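Local coordinates for protein ribonucleoside triphosphate reductase (PDB 1L1L) that reduces ribonucleoside triphosphates to their 2'-deoxy forms in a B12-dependent, class II reaction, working as an allosterically regulated monomer, at residues 15-21 / 86-92. Residues are numbered along the deposited sequence; the frame is centred on the assembly and turned at random.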
loop_
_atom_site.group_PDB
_atom_site.type_symbol
_atom_site.label_atom_id
_atom_site.label_comp_id
_atom_site.label_asym_id
_atom_site.label_seq_id
_atom_site.Cartn_x
_atom_site.Cartn_y
_atom_site.Cartn_z
ATOM N N VAL A 15 -12.280 27.169 -11.224
ATOM C CA VAL A 15 -12.464 26.217 -10.137
ATOM C C VAL A 15 -11.865 26.787 -8.862
ATOM O O VAL A 15 -12.487 26.747 -7.797
ATOM C CB VAL A 15 -11.784 24.875 -10.463
ATOM C CG1 VAL A 15 -11.804 23.964 -9.241
ATOM C CG2 VAL A 15 -12.503 24.207 -11.617
ATOM N N LYS A 16 -10.659 27.331 -8.985
ATOM C CA LYS A 16 -9.951 27.928 -7.853
ATOM C C LYS A 16 -10.743 29.094 -7.264
ATOM O O LYS A 16 -10.659 29.385 -6.068
ATOM C CB LYS A 16 -8.571 28.424 -8.298
ATOM C CG LYS A 16 -7.635 27.328 -8.782
ATOM C CD LYS A 16 -6.365 27.886 -9.418
ATOM C CE LYS A 16 -5.552 28.725 -8.442
ATOM N NZ LYS A 16 -4.337 29.303 -9.095
ATOM N N ALA A 17 -11.529 29.754 -8.107
ATOM C CA ALA A 17 -12.314 30.895 -7.662
ATOM C C ALA A 17 -13.555 30.490 -6.884
ATOM O O ALA A 17 -13.975 31.201 -5.973
ATOM C CB ALA A 17 -12.709 31.756 -8.867
ATOM N N SER A 18 -14.129 29.340 -7.225
ATOM C CA SER A 18 -15.355 28.869 -6.574
ATOM C C SER A 18 -15.212 27.651 -5.658
ATOM O O SER A 18 -16.128 27.335 -4.885
ATOM C CB SER A 18 -16.400 28.556 -7.640
ATOM O OG SER A 18 -15.886 27.616 -8.570
ATOM N N VAL A 19 -14.080 26.959 -5.749
ATOM C CA VAL A 19 -13.871 25.782 -4.913
ATOM C C VAL A 19 -12.741 25.986 -3.915
ATOM O O VAL A 19 -11.637 26.372 -4.281
ATOM C CB VAL A 19 -13.559 24.534 -5.767
ATOM C CG1 VAL A 19 -13.292 23.334 -4.857
ATOM C CG2 VAL A 19 -14.721 24.238 -6.698
ATOM N N LYS A 20 -13.046 25.730 -2.649
ATOM C CA LYS A 20 -12.084 25.850 -1.565
ATOM C C LYS A 20 -11.707 24.431 -1.121
ATOM O O LYS A 20 -12.550 23.702 -0.588
ATOM C CB LYS A 20 -12.710 26.602 -0.391
ATOM C CG LYS A 20 -11.848 26.639 0.865
ATOM C CD LYS A 20 -12.606 27.230 2.050
ATOM C CE LYS A 20 -11.732 27.282 3.296
ATOM N NZ LYS A 20 -12.474 27.805 4.480
ATOM N N PRO A 21 -10.443 24.023 -1.350
ATOM C CA PRO A 21 -9.997 22.681 -0.954
ATOM C C PRO A 21 -10.292 22.449 0.513
ATOM O O PRO A 21 -9.985 23.298 1.347
ATOM C CB PRO A 21 -8.497 22.718 -1.237
ATOM C CG PRO A 21 -8.405 23.665 -2.409
ATOM C CD PRO A 21 -9.348 24.770 -1.992
ATOM N N TYR A 86 -11.398 17.062 -11.974
ATOM C CA TYR A 86 -10.553 18.086 -11.380
ATOM C C TYR A 86 -11.261 18.806 -10.239
ATOM O O TYR A 86 -10.670 19.033 -9.181
ATOM C CB TYR A 86 -10.113 19.105 -12.435
ATOM C CG TYR A 86 -9.163 20.152 -11.899
ATOM C CD1 TYR A 86 -9.604 21.159 -11.039
ATOM C CD2 TYR A 86 -7.811 20.108 -12.217
ATOM C CE1 TYR A 86 -8.712 22.092 -10.503
ATOM C CE2 TYR A 86 -6.915 21.030 -11.695
ATOM C CZ TYR A 86 -7.368 22.012 -10.839
ATOM O OH TYR A 86 -6.463 22.891 -10.297
ATOM N N LYS A 87 -12.524 19.177 -10.448
ATOM C CA LYS A 87 -13.272 19.883 -9.415
ATOM C C LYS A 87 -13.473 19.032 -8.160
ATOM O O LYS A 87 -13.452 19.544 -7.039
ATOM C CB LYS A 87 -14.634 20.335 -9.961
ATOM C CG LYS A 87 -15.486 21.071 -8.948
ATOM C CD LYS A 87 -16.784 21.610 -9.574
ATOM C CE LYS A 87 -17.685 22.240 -8.512
ATOM N NZ LYS A 87 -18.968 22.790 -9.063
ATOM N N LEU A 88 -13.682 17.736 -8.361
ATOM C CA LEU A 88 -13.892 16.796 -7.267
ATOM C C LEU A 88 -12.642 16.603 -6.407
ATOM O O LEU A 88 -12.698 16.704 -5.178
ATOM C CB LEU A 88 -14.318 15.437 -7.829
ATOM C CG LEU A 88 -14.471 14.306 -6.813
ATOM C CD1 LEU A 88 -15.550 14.642 -5.796
ATOM C CD2 LEU A 88 -14.808 13.018 -7.554
ATOM N N ILE A 89 -11.528 16.328 -7.072
ATOM C CA ILE A 89 -10.254 16.096 -6.398
ATOM C C ILE A 89 -9.688 17.371 -5.796
ATOM O O ILE A 89 -9.215 17.365 -4.665
ATOM C CB ILE A 89 -9.224 15.485 -7.369
ATOM C CG1 ILE A 89 -9.756 14.143 -7.894
ATOM C CG2 ILE A 89 -7.880 15.277 -6.656
ATOM C CD1 ILE A 89 -8.946 13.569 -9.027
ATOM N N TYR A 90 -9.740 18.470 -6.546
ATOM C CA TYR A 90 -9.229 19.750 -6.047
ATOM C C TYR A 90 -9.878 20.091 -4.722
ATOM O O TYR A 90 -9.232 20.653 -3.831
ATOM C CB TYR A 90 -9.529 20.882 -7.045
ATOM C CG TYR A 90 -9.004 22.242 -6.630
ATOM C CD1 TYR A 90 -7.646 22.551 -6.724
ATOM C CD2 TYR A 90 -9.864 23.218 -6.120
ATOM C CE1 TYR A 90 -7.157 23.801 -6.321
ATOM C CE2 TYR A 90 -9.386 24.467 -5.712
ATOM C CZ TYR A 90 -8.039 24.748 -5.813
ATOM O OH TYR A 90 -7.572 25.971 -5.384
ATOM N N GLY A 91 -11.166 19.775 -4.610
ATOM C CA GLY A 91 -11.914 20.055 -3.401
ATOM C C GLY A 91 -11.682 19.032 -2.304
ATOM O O GLY A 91 -12.160 19.196 -1.179
ATOM N N LEU A 92 -10.963 17.966 -2.642
ATOM C CA LEU A 92 -10.640 16.906 -1.687
ATOM C C LEU A 92 -11.828 16.063 -1.242
ATOM O O LEU A 92 -11.789 15.426 -0.187
ATOM C CB LEU A 92 -9.927 17.501 -0.467
ATOM C CG LEU A 92 -8.503 17.981 -0.769
ATOM C CD1 LEU A 92 -7.919 18.694 0.446
ATOM C CD2 LEU A 92 -7.625 16.781 -1.162
HETATM O O HOH W 1 -9.320 27.793 -3.914
#
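With CG anti to the backbone N (chi1 -178°), Tyr-90 sends its ring from the last turn of helix 72-90 across to the C-terminal end of helix 9-18, where Val-15 and Val-19 wait, each with CG1 also anti to its own N. Both methyls converge on one ring atom: Val-15 CG1 and Val-19 CG1 each lie 3.7 Å from Tyr-90 CD2. Val-15 CG1 also meets the edge of the Tyr-86 ring, 3.8 Å from CE1, and is thus shared by two aromatics one helical turn apart. Pro-21 lies over one face of the Tyr-90 ring in a CH-pi contact, its CG 3.8 Å from the centroid and 24° off the normal. Trp-48 of helix 48-60 stacks with the same tyrosine. Val-19 CG1 packs 3.8 Å from Gly-91 CA, where the absence of a side chain permits close approach just before Leu-92, whose positive phi completes a Schellman motif.

The phenol end is polar. One water joins Tyr-90 OH (2.9 Å) to two backbone carbonyls, donating to Lys-16 O in the last turn of helix 9-18 and, at 2.7 Å, to Val-19 O just beyond it. Lying in the ring plane, it probably favours an in-plane hydroxyl, while packing holds the ring. Within the family's alpha domain, the contact illustrates how a tyrosine can join two helix ends: apolar packing supplies the adhesion, while a water-bridged hydroxyl ties its polar end to the two carbonyls.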